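Local atomic coordinates of amino acid amide racemase (Ochrobactrum anthropi, PDB entry 6GIO), a protein that binds pyridoxal-5'-phosphate and belongs to the class-III aminotransferase family, within the fold-type I group of PLP-dependent enzymes. Residues S113-C118 / P274-V279; S138-L143 / A201-P206; V235-V240 / L258-V263. All coordinates share one frame; numbering follows the deposited sequence.

Contact 1. Residues S113-C118 / P274-V279; sequences SDANDC and PLSAVV. With PLP (pyridoxal-5'-phosphate), chain G.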
loop_
_atom_site.group_PDB
_atom_site.type_symbol
_atom_site.label_atom_id
_atom_site.label_comp_id
_atom_site.label_asym_id
_atom_site.label_seq_id
_atom_site.Cartn_x
_atom_site.Cartn_y
_atom_site.Cartn_z
ATOM N N SER C 113 0.323 -0.064 7.448
ATOM C CA SER C 113 0.763 -1.457 7.358
ATOM C C SER C 113 2.025 -1.642 6.590
ATOM O O SER C 113 2.862 -2.435 7.006
ATOM C CB SER C 113 -0.311 -2.335 6.675
ATOM O OG SER C 113 -1.547 -2.224 7.391
ATOM N N ASP C 114 2.166 -0.981 5.449
ATOM C CA ASP C 114 3.393 -1.132 4.645
ATOM C C ASP C 114 4.600 -0.369 5.291
ATOM O O ASP C 114 5.760 -0.817 5.197
ATOM C CB ASP C 114 3.174 -0.879 3.118
ATOM C CG ASP C 114 3.001 0.625 2.682
ATOM O OD1 ASP C 114 3.393 1.558 3.380
ATOM O OD2 ASP C 114 2.522 0.850 1.525
ATOM N N ALA C 115 4.282 0.701 6.021
ATOM C CA ALA C 115 5.300 1.507 6.725
ATOM C C ALA C 115 5.872 0.748 7.892
ATOM O O ALA C 115 7.113 0.756 8.115
ATOM C CB ALA C 115 4.720 2.844 7.158
ATOM N N ASN C 116 5.015 0.071 8.644
ATOM C CA ASN C 116 5.523 -0.762 9.729
ATOM C C ASN C 116 6.206 -2.051 9.216
ATOM O O ASN C 116 7.136 -2.576 9.857
ATOM C CB ASN C 116 4.428 -1.114 10.763
ATOM C CG ASN C 116 4.067 0.047 11.664
ATOM O OD1 ASN C 116 2.882 0.397 11.800
ATOM N ND2 ASN C 116 5.073 0.670 12.268
ATOM N N ASP C 117 5.763 -2.558 8.075
ATOM C CA ASP C 117 6.445 -3.693 7.466
ATOM C C ASP C 117 7.876 -3.277 7.071
ATOM O O ASP C 117 8.849 -3.980 7.345
ATOM C CB ASP C 117 5.664 -4.192 6.268
ATOM C CG ASP C 117 6.177 -5.523 5.765
ATOM O OD1 ASP C 117 6.843 -6.258 6.521
ATOM O OD2 ASP C 117 5.921 -5.849 4.612
ATOM N N CYS C 118 7.968 -2.117 6.440
ATOM C CA CYS C 118 9.228 -1.490 6.132
ATOM C C CYS C 118 10.072 -1.383 7.378
ATOM O O CYS C 118 11.221 -1.843 7.405
ATOM C CB CYS C 118 9.013 -0.089 5.513
ATOM S SG CYS C 118 10.607 0.750 5.206
ATOM N N PRO C 274 -3.928 7.820 -0.177
ATOM C CA PRO C 274 -3.067 6.858 0.499
ATOM C C PRO C 274 -1.637 7.351 0.619
ATOM O O PRO C 274 -0.972 7.509 -0.391
ATOM C CB PRO C 274 -3.089 5.658 -0.446
ATOM C CG PRO C 274 -4.315 5.837 -1.262
ATOM C CD PRO C 274 -4.360 7.320 -1.490
ATOM N N LEU C 275 -1.163 7.588 1.826
ATOM C CA LEU C 275 0.242 7.969 2.003
ATOM C C LEU C 275 0.731 7.591 3.412
ATOM O O LEU C 275 0.056 7.880 4.454
ATOM C CB LEU C 275 0.374 9.479 1.798
ATOM C CG LEU C 275 1.684 10.221 2.121
ATOM C CD1 LEU C 275 2.766 9.806 1.148
ATOM C CD2 LEU C 275 1.465 11.716 2.009
ATOM N N SER C 276 1.930 7.006 3.457
ATOM C CA SER C 276 2.601 6.734 4.725
ATOM C C SER C 276 4.065 7.164 4.637
ATOM O O SER C 276 4.577 7.453 3.546
ATOM C CB SER C 276 2.496 5.257 5.084
ATOM O OG SER C 276 3.249 4.388 4.206
ATOM N N ALA C 277 4.737 7.202 5.774
ATOM C CA ALA C 277 6.162 7.513 5.785
ATOM C C ALA C 277 6.863 6.961 6.991
ATOM O O ALA C 277 6.241 6.780 8.030
ATOM C CB ALA C 277 6.409 8.995 5.680
ATOM N N VAL C 278 8.172 6.737 6.836
ATOM C CA VAL C 278 9.050 6.337 7.916
ATOM C C VAL C 278 10.210 7.336 7.970
ATOM O O VAL C 278 10.902 7.606 6.970
ATOM C CB VAL C 278 9.608 4.915 7.715
ATOM C CG1 VAL C 278 10.577 4.537 8.824
ATOM C CG2 VAL C 278 8.481 3.892 7.676
ATOM N N VAL C 279 10.410 7.920 9.132
ATOM C CA VAL C 279 11.530 8.877 9.322
ATOM C C VAL C 279 12.465 8.170 10.257
ATOM O O VAL C 279 12.025 7.679 11.281
ATOM C CB VAL C 279 11.065 10.219 9.947
ATOM C CG1 VAL C 279 12.237 11.137 10.243
ATOM C CG2 VAL C 279 10.126 10.907 8.991
HETATM N N1 PLP G . -0.438 1.612 13.069
HETATM C C2 PLP G . -1.425 2.202 13.788
HETATM C C2A PLP G . -1.206 2.734 15.171
HETATM C C3 PLP G . -2.795 2.329 13.230
HETATM O O3 PLP G . -3.761 2.906 13.956
HETATM C C4 PLP G . -3.082 1.851 11.863
HETATM C C4A PLP G . -4.454 1.990 11.287
HETATM C C5 PLP G . -1.911 1.226 11.153
HETATM C C6 PLP G . -0.664 1.147 11.811
HETATM C C5A PLP G . -2.100 0.639 9.763
HETATM O O4P PLP G . -2.645 1.543 8.794
HETATM P P PLP G . -3.367 1.006 7.475
HETATM O O1P PLP G . -3.288 2.200 6.576
HETATM O O2P PLP G . -4.789 0.646 7.866
HETATM O O3P PLP G . -2.514 -0.154 6.983
#
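S276 and V278 reach from strand 276-281 to D114 and A115 on the first turns of helix 112-127, a helix laid on a face of the large mixed sheet of the fold-type I PLP-dependent enzymes. The short helical and strand segments run in nearly the same direction, 26° apart, with axes 7.7 Å from each other. The side chain of S276 illustrates how a small polar residue can serve such an interface. Its CB lies 3.9 Å from CB of A115, a methyl-to-methylene touch. With chi1 at 68°, the hydroxyl sits between the backbone N and the carbonyl carbon, and this lifts OG to the helix, where it comes 3.0 Å from OD1 of D114. S111 O is a second, weak candidate for the single hydroxyl proton, and the bond to the carboxylate is therefore only a possibility. OG also brushes the methyl of A115. The other carboxylate oxygen, OD2, is taken by the backbone N of H110, so D114 is tied back to the chain just ahead of its own helix.

Two residues along the strand, V278 repeats the approach with carbon alone. Its CG2 meets CB of A115 at 3.9 Å and lies against the carbonyl oxygen of the same alanine. W107 of the neighbouring strand 104-109 packs on V278, D114 and C118.

The helix start also faces the cofactor. PLP is hydrogen-bonded to G112 N and to T295 OG1 of the second subunit, and the amino end of the helix probably stabilises the negative phosphate. S113 N adds a bond to PLP O3P at 2.9 Å (N-H...O 146°), and S113 OG lies a very short, hence doubtful, 2.3 Å from the same PLP O3P.

Contact 2. Residues S138-L143 / A201-P206; sequences SYHGNL and AVFIEP. With PLP (pyridoxal-5'-phosphate), chain G.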
loop_
_atom_site.group_PDB
_atom_site.type_symbol
_atom_site.label_atom_id
_atom_site.label_comp_id
_atom_site.label_asym_id
_atom_site.label_seq_id
_atom_site.Cartn_x
_atom_site.Cartn_y
_atom_site.Cartn_z
ATOM N N SER C 138 -1.613 -3.926 20.556
ATOM C CA SER C 138 -1.075 -2.998 19.590
ATOM C C SER C 138 -1.522 -3.431 18.184
ATOM O O SER C 138 -1.730 -4.605 17.910
ATOM C CB SER C 138 0.450 -2.951 19.665
ATOM O OG SER C 138 0.994 -4.076 19.033
ATOM N N TYR C 139 -1.681 -2.446 17.316
ATOM C CA TYR C 139 -2.136 -2.670 15.972
ATOM C C TYR C 139 -1.186 -1.866 15.129
ATOM O O TYR C 139 -1.277 -0.652 15.108
ATOM C CB TYR C 139 -3.585 -2.205 15.820
ATOM C CG TYR C 139 -4.170 -2.543 14.485
ATOM C CD1 TYR C 139 -3.827 -1.799 13.348
ATOM C CD2 TYR C 139 -5.093 -3.570 14.345
ATOM C CE1 TYR C 139 -4.363 -2.090 12.110
ATOM C CE2 TYR C 139 -5.645 -3.868 13.097
ATOM C CZ TYR C 139 -5.260 -3.119 11.978
ATOM O OH TYR C 139 -5.763 -3.390 10.711
ATOM N N HIS C 140 -0.234 -2.553 14.498
ATOM C CA HIS C 140 0.740 -1.916 13.602
ATOM C C HIS C 140 0.458 -2.177 12.100
ATOM O O HIS C 140 1.177 -1.671 11.236
ATOM C CB HIS C 140 2.144 -2.344 13.988
ATOM C CG HIS C 140 2.539 -1.895 15.359
ATOM N ND1 HIS C 140 2.598 -0.563 15.710
ATOM C CD2 HIS C 140 2.871 -2.594 16.471
ATOM C CE1 HIS C 140 2.929 -0.466 16.990
ATOM N NE2 HIS C 140 3.124 -1.680 17.468
ATOM N N GLY C 141 -0.566 -2.975 11.801
ATOM C CA GLY C 141 -1.014 -3.175 10.442
ATOM C C GLY C 141 -1.641 -4.545 10.171
ATOM O O GLY C 141 -1.702 -5.389 11.068
ATOM N N ASN C 142 -2.099 -4.758 8.931
ATOM C CA ASN C 142 -2.739 -6.002 8.531
ATOM C C ASN C 142 -2.110 -6.646 7.284
ATOM O O ASN C 142 -2.761 -7.426 6.561
ATOM C CB ASN C 142 -4.251 -5.812 8.334
ATOM C CG ASN C 142 -5.056 -6.978 8.883
ATOM O OD1 ASN C 142 -4.558 -7.760 9.700
ATOM N ND2 ASN C 142 -6.304 -7.079 8.491
ATOM N N LEU C 143 -0.837 -6.333 7.055
ATOM C CA LEU C 143 -0.018 -7.090 6.107
ATOM C C LEU C 143 0.922 -7.962 6.927
ATOM O O LEU C 143 1.198 -7.709 8.130
ATOM C CB LEU C 143 0.769 -6.185 5.137
ATOM C CG LEU C 143 -0.132 -5.227 4.335
ATOM C CD1 LEU C 143 0.724 -4.263 3.517
ATOM C CD2 LEU C 143 -1.149 -5.943 3.447
ATOM N N ALA C 201 14.503 -3.357 18.099
ATOM C CA ALA C 201 13.621 -2.235 18.291
ATOM C C ALA C 201 12.475 -2.533 19.227
ATOM O O ALA C 201 12.076 -3.692 19.382
ATOM C CB ALA C 201 13.046 -1.861 16.949
ATOM N N VAL C 202 11.909 -1.472 19.809
ATOM C CA VAL C 202 10.653 -1.544 20.564
ATOM C C VAL C 202 9.704 -0.683 19.807
ATOM O O VAL C 202 10.074 0.442 19.427
ATOM C CB VAL C 202 10.778 -1.037 22.040
ATOM C CG1 VAL C 202 11.510 0.285 22.135
ATOM C CG2 VAL C 202 9.418 -0.939 22.732
ATOM N N PHE C 203 8.485 -1.209 19.594
ATOM C CA PHE C 203 7.426 -0.466 18.930
ATOM C C PHE C 203 6.399 0.051 19.895
ATOM O O PHE C 203 5.761 -0.742 20.632
ATOM C CB PHE C 203 6.717 -1.329 17.915
ATOM C CG PHE C 203 7.436 -1.450 16.597
ATOM C CD1 PHE C 203 8.572 -2.230 16.488
ATOM C CD2 PHE C 203 6.924 -0.823 15.445
ATOM C CE1 PHE C 203 9.223 -2.374 15.257
ATOM C CE2 PHE C 203 7.551 -0.964 14.230
ATOM C CZ PHE C 203 8.707 -1.745 14.122
ATOM N N ILE C 204 6.170 1.358 19.825
ATOM C CA ILE C 204 5.345 2.086 20.819
ATOM C C ILE C 204 4.229 2.856 20.136
ATOM O O ILE C 204 4.522 3.759 19.310
ATOM C CB ILE C 204 6.185 3.132 21.583
ATOM C CG1 ILE C 204 7.260 2.481 22.442
ATOM C CG2 ILE C 204 5.300 4.012 22.450
ATOM C CD1 ILE C 204 8.282 3.484 22.978
ATOM N N GLU C 205 2.976 2.494 20.426
ATOM C CA GLU C 205 1.869 3.408 20.215
ATOM C C GLU C 205 1.780 4.365 21.435
ATOM O O GLU C 205 1.637 3.900 22.573
ATOM C CB GLU C 205 0.530 2.654 20.116
ATOM C CG GLU C 205 0.362 1.687 18.957
ATOM C CD GLU C 205 -1.090 1.243 18.804
ATOM O OE1 GLU C 205 -1.404 0.066 18.915
ATOM O OE2 GLU C 205 -1.948 2.082 18.572
ATOM N N PRO C 206 1.819 5.687 21.208
ATOM C CA PRO C 206 1.727 6.655 22.315
ATOM C C PRO C 206 0.336 6.787 22.921
ATOM O O PRO C 206 0.204 7.276 24.023
ATOM C CB PRO C 206 2.201 7.958 21.703
ATOM C CG PRO C 206 1.924 7.830 20.239
ATOM C CD PRO C 206 1.970 6.357 19.900
HETATM N N1 PLP G . -0.438 1.612 13.069
HETATM C C2 PLP G . -1.425 2.202 13.788
HETATM C C2A PLP G . -1.206 2.734 15.171
HETATM C C3 PLP G . -2.795 2.329 13.230
HETATM O O3 PLP G . -3.761 2.906 13.956
HETATM C C4 PLP G . -3.082 1.851 11.863
HETATM C C4A PLP G . -4.454 1.990 11.287
HETATM C C5 PLP G . -1.911 1.226 11.153
HETATM C C6 PLP G . -0.664 1.147 11.811
HETATM C C5A PLP G . -2.100 0.639 9.763
HETATM O O4P PLP G . -2.645 1.543 8.794
HETATM P P PLP G . -3.367 1.006 7.475
HETATM O O1P PLP G . -3.288 2.200 6.576
HETATM O O2P PLP G . -4.789 0.646 7.866
HETATM O O3P PLP G . -2.514 -0.154 6.983
HETATM O O HOH W 1 3.362 -2.044 20.282
#
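H140 and F203 meet as a T-shaped pair beside the cofactor pocket of this fold-type I enzyme, where the loop after strand 131-135 bends over the end of strand 199-204. The edge of the phenyl ring points at the imidazole face, with CD2 of F203 above the centre of that ring; the centroids are 5.4 Å apart and the planes 59° from each other. CB of F203 comes closer still, 3.6 Å from NE2 of H140.

The imidazole is held at both nitrogens. In its plane, at the edge, a water lies 2.8 Å from NE2 of H140, and it donates its own hydrogen bond to the carbonyl oxygen of F203. ND1 is paired with D238 OD2, so the ring bridges the strand end and the aspartate beside the pyridine. Together these partners would fix the rotation of the ring.

E205 passes the same imidazole, its CG 3.9 Å from CE1 of H140. CG stands anti to the carbonyl carbon and the chain beyond is extended, which carries the carboxylate past the histidine to the loop backbone. There OE1 of E205 accepts from the backbone N of Y139 at 3.0 Å, along a fairly straight N-H...O line of 156°. The donor comes from above the carboxylate plane, 38° out of it. The same oxygen lies 3.2 Å from CA of S138. OE2 is bound by the hydroxyl of S209, and it also rests 3.5 Å from C2A, the methyl carbon of PLP.

Contact 3. Residues V235-V240 / L258-V263; sequences VVVDEV and LEPDMV. With PLP (pyridoxal-5'-phosphate), chain G.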
loop_
_atom_site.group_PDB
_atom_site.type_symbol
_atom_site.label_atom_id
_atom_site.label_comp_id
_atom_site.label_asym_id
_atom_site.label_seq_id
_atom_site.Cartn_x
_atom_site.Cartn_y
_atom_site.Cartn_z
ATOM N N VAL C 235 14.102 2.943 19.231
ATOM C CA VAL C 235 12.815 3.278 19.763
ATOM C C VAL C 235 11.952 3.832 18.623
ATOM O O VAL C 235 12.305 4.815 17.966
ATOM C CB VAL C 235 12.987 4.291 20.910
ATOM C CG1 VAL C 235 11.644 4.696 21.494
ATOM C CG2 VAL C 235 13.895 3.700 21.993
ATOM N N VAL C 236 10.855 3.134 18.362
ATOM C CA VAL C 236 10.038 3.395 17.204
ATOM C C VAL C 236 8.704 3.857 17.756
ATOM O O VAL C 236 8.081 3.127 18.499
ATOM C CB VAL C 236 9.796 2.104 16.359
ATOM C CG1 VAL C 236 8.910 2.394 15.142
ATOM C CG2 VAL C 236 11.093 1.436 15.913
ATOM N N VAL C 237 8.239 5.033 17.368
ATOM C CA VAL C 237 6.887 5.444 17.695
ATOM C C VAL C 237 5.967 5.387 16.449
ATOM O O VAL C 237 6.252 5.982 15.404
ATOM C CB VAL C 237 6.849 6.871 18.320
ATOM C CG1 VAL C 237 5.413 7.284 18.595
ATOM C CG2 VAL C 237 7.639 6.921 19.620
ATOM N N ASP C 238 4.854 4.683 16.594
ATOM C CA ASP C 238 3.780 4.628 15.575
ATOM C C ASP C 238 2.811 5.797 15.769
ATOM O O ASP C 238 1.978 5.763 16.678
ATOM C CB ASP C 238 3.034 3.302 15.731
ATOM C CG ASP C 238 2.054 3.038 14.590
ATOM O OD1 ASP C 238 1.609 4.007 13.959
ATOM O OD2 ASP C 238 1.734 1.860 14.313
ATOM N N GLU C 239 2.920 6.826 14.935
ATOM C CA GLU C 239 2.040 7.990 14.992
ATOM C C GLU C 239 0.912 7.862 13.953
ATOM O O GLU C 239 0.204 8.803 13.664
ATOM C CB GLU C 239 2.820 9.280 14.774
ATOM C CG GLU C 239 3.807 9.639 15.907
ATOM C CD GLU C 239 3.178 10.428 17.080
ATOM O OE1 GLU C 239 2.230 11.207 16.814
ATOM O OE2 GLU C 239 3.623 10.291 18.269
ATOM N N VAL C 240 0.735 6.685 13.408
ATOM C CA VAL C 240 -0.185 6.530 12.308
ATOM C C VAL C 240 -1.579 7.010 12.677
ATOM O O VAL C 240 -2.233 7.707 11.881
ATOM C CB VAL C 240 -0.213 5.061 11.814
ATOM C CG1 VAL C 240 -1.385 4.841 10.842
ATOM C CG2 VAL C 240 1.101 4.728 11.134
ATOM N N LEU C 258 9.210 11.621 24.867
ATOM C CA LEU C 258 9.901 10.637 24.003
ATOM C C LEU C 258 10.799 11.320 22.953
ATOM O O LEU C 258 10.490 12.401 22.465
ATOM C CB LEU C 258 8.856 9.749 23.321
ATOM C CG LEU C 258 8.053 8.750 24.172
ATOM C CD1 LEU C 258 7.108 7.958 23.294
ATOM C CD2 LEU C 258 8.996 7.802 24.909
ATOM N N GLU C 259 11.924 10.692 22.635
ATOM C CA GLU C 259 12.844 11.177 21.580
ATOM C C GLU C 259 13.159 9.993 20.715
ATOM O O GLU C 259 14.198 9.360 20.887
ATOM C CB GLU C 259 14.123 11.777 22.190
ATOM C CG GLU C 259 13.861 13.106 22.857
ATOM C CD GLU C 259 15.024 13.520 23.721
ATOM O OE1 GLU C 259 15.089 13.105 24.886
ATOM O OE2 GLU C 259 15.879 14.249 23.221
ATOM N N PRO C 260 12.226 9.654 19.802
ATOM C CA PRO C 260 12.381 8.388 19.117
ATOM C C PRO C 260 13.525 8.371 18.108
ATOM O O PRO C 260 13.876 9.381 17.539
ATOM C CB PRO C 260 11.027 8.197 18.392
ATOM C CG PRO C 260 10.398 9.554 18.336
ATOM C CD PRO C 260 10.957 10.345 19.473
ATOM N N ASP C 261 14.038 7.183 17.851
ATOM C CA ASP C 261 14.900 6.958 16.743
ATOM C C ASP C 261 14.134 6.966 15.426
ATOM O O ASP C 261 14.673 7.341 14.389
ATOM C CB ASP C 261 15.559 5.603 16.986
ATOM C CG ASP C 261 16.498 5.634 18.220
ATOM O OD1 ASP C 261 17.422 6.444 18.154
ATOM O OD2 ASP C 261 16.304 4.879 19.215
ATOM N N MET C 262 12.878 6.518 15.447
ATOM C CA MET C 262 12.164 6.300 14.207
ATOM C C MET C 262 10.725 6.637 14.454
ATOM O O MET C 262 10.180 6.253 15.492
ATOM C CB MET C 262 12.307 4.836 13.751
ATOM C CG MET C 262 11.529 4.463 12.471
ATOM S SD MET C 262 11.769 2.779 11.837
ATOM C CE MET C 262 13.463 2.943 11.227
ATOM N N VAL C 263 10.105 7.326 13.491
ATOM C CA VAL C 263 8.692 7.635 13.592
ATOM C C VAL C 263 7.977 7.145 12.347
ATOM O O VAL C 263 8.497 7.314 11.236
ATOM C CB VAL C 263 8.432 9.149 13.771
ATOM C CG1 VAL C 263 6.944 9.400 13.960
ATOM C CG2 VAL C 263 9.210 9.711 14.959
HETATM N N1 PLP G . -0.438 1.612 13.069
HETATM C C2 PLP G . -1.425 2.202 13.788
HETATM C C2A PLP G . -1.206 2.734 15.171
HETATM C C3 PLP G . -2.795 2.329 13.230
HETATM O O3 PLP G . -3.761 2.906 13.956
HETATM C C4 PLP G . -3.082 1.851 11.863
HETATM C C4A PLP G . -4.454 1.990 11.287
HETATM C C5 PLP G . -1.911 1.226 11.153
HETATM C C6 PLP G . -0.664 1.147 11.811
HETATM C C5A PLP G . -2.100 0.639 9.763
HETATM O O4P PLP G . -2.645 1.543 8.794
HETATM P P PLP G . -3.367 1.006 7.475
HETATM O O1P PLP G . -3.288 2.200 6.576
HETATM O O2P PLP G . -4.789 0.646 7.866
HETATM O O3P PLP G . -2.514 -0.154 6.983
#
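The carboxylate of D261 meets V235 at its edge: OD2 of D261 accepts from V235 N at 2.9 Å, using the anti lone pair that points away from the other oxygen, while R229 forms a salt bridge to the same atom. Further along the chain the flat group is the pyridine ring of PLP. V240 covers one face, its CG1 3.6 Å from PLP C4, and Y139 lies over the opposite one. D238 stands at the edge, with OD2 only 2.5 Å from PLP N1, a separation short enough to be treated with caution.

Between these ends the two chains pair as parallel strands, V236 beside M262 and V237 beside V263. M262 O receives V237 N at 3.0 Å (N-H...O 159°), and M262 N returns a bond to V235 O at 3.1 Å. That carbonyl is also approached by D261 N in a weak bond of poor angle.

Side chains seal the pairing on both faces. On the V237 side, CG2 of V237 touches CB of P260 at 3.8 Å and CD1 of L258 at 3.9 Å, and CG of E239 leans on CG1 of V263. The carboxylate of E239 turns elsewhere, to the backbone N atoms of C252 and F253. On the other face V236 packs loosely on M262, under helix 112-127.

D238 is itself braced by an Asx turn, in which its OD1 accepts from V240 N at 2.9 Å. This aspartate toward the C-terminal side of a central parallel strand, set against the pyridine nitrogen, is the hallmark of the fold-type I PLP site.

In the fold
Each of the three contacts includes a strand of one seven-stranded sheet, and all converge on one PLP. Contacts 2 and 3 are joined through neighbouring parallel strands, with I204 O 2.9 Å from D238 N; their centres are about 10 Å apart. Contact 3 passes to contact 1 across the next, antiparallel pair, where V279 N lies 2.9 Å from V263 O. Contacts 1 and 2 meet on the cofactor side instead, S113 OG standing 3.0 Å from N142 N, probably hydrogen-bonded. The work on the ligand is divided: contact 1 supplies part of the phosphate grip, contact 3 the ring nitrogen and one ring face, and contact 2 the opposite face through Y139.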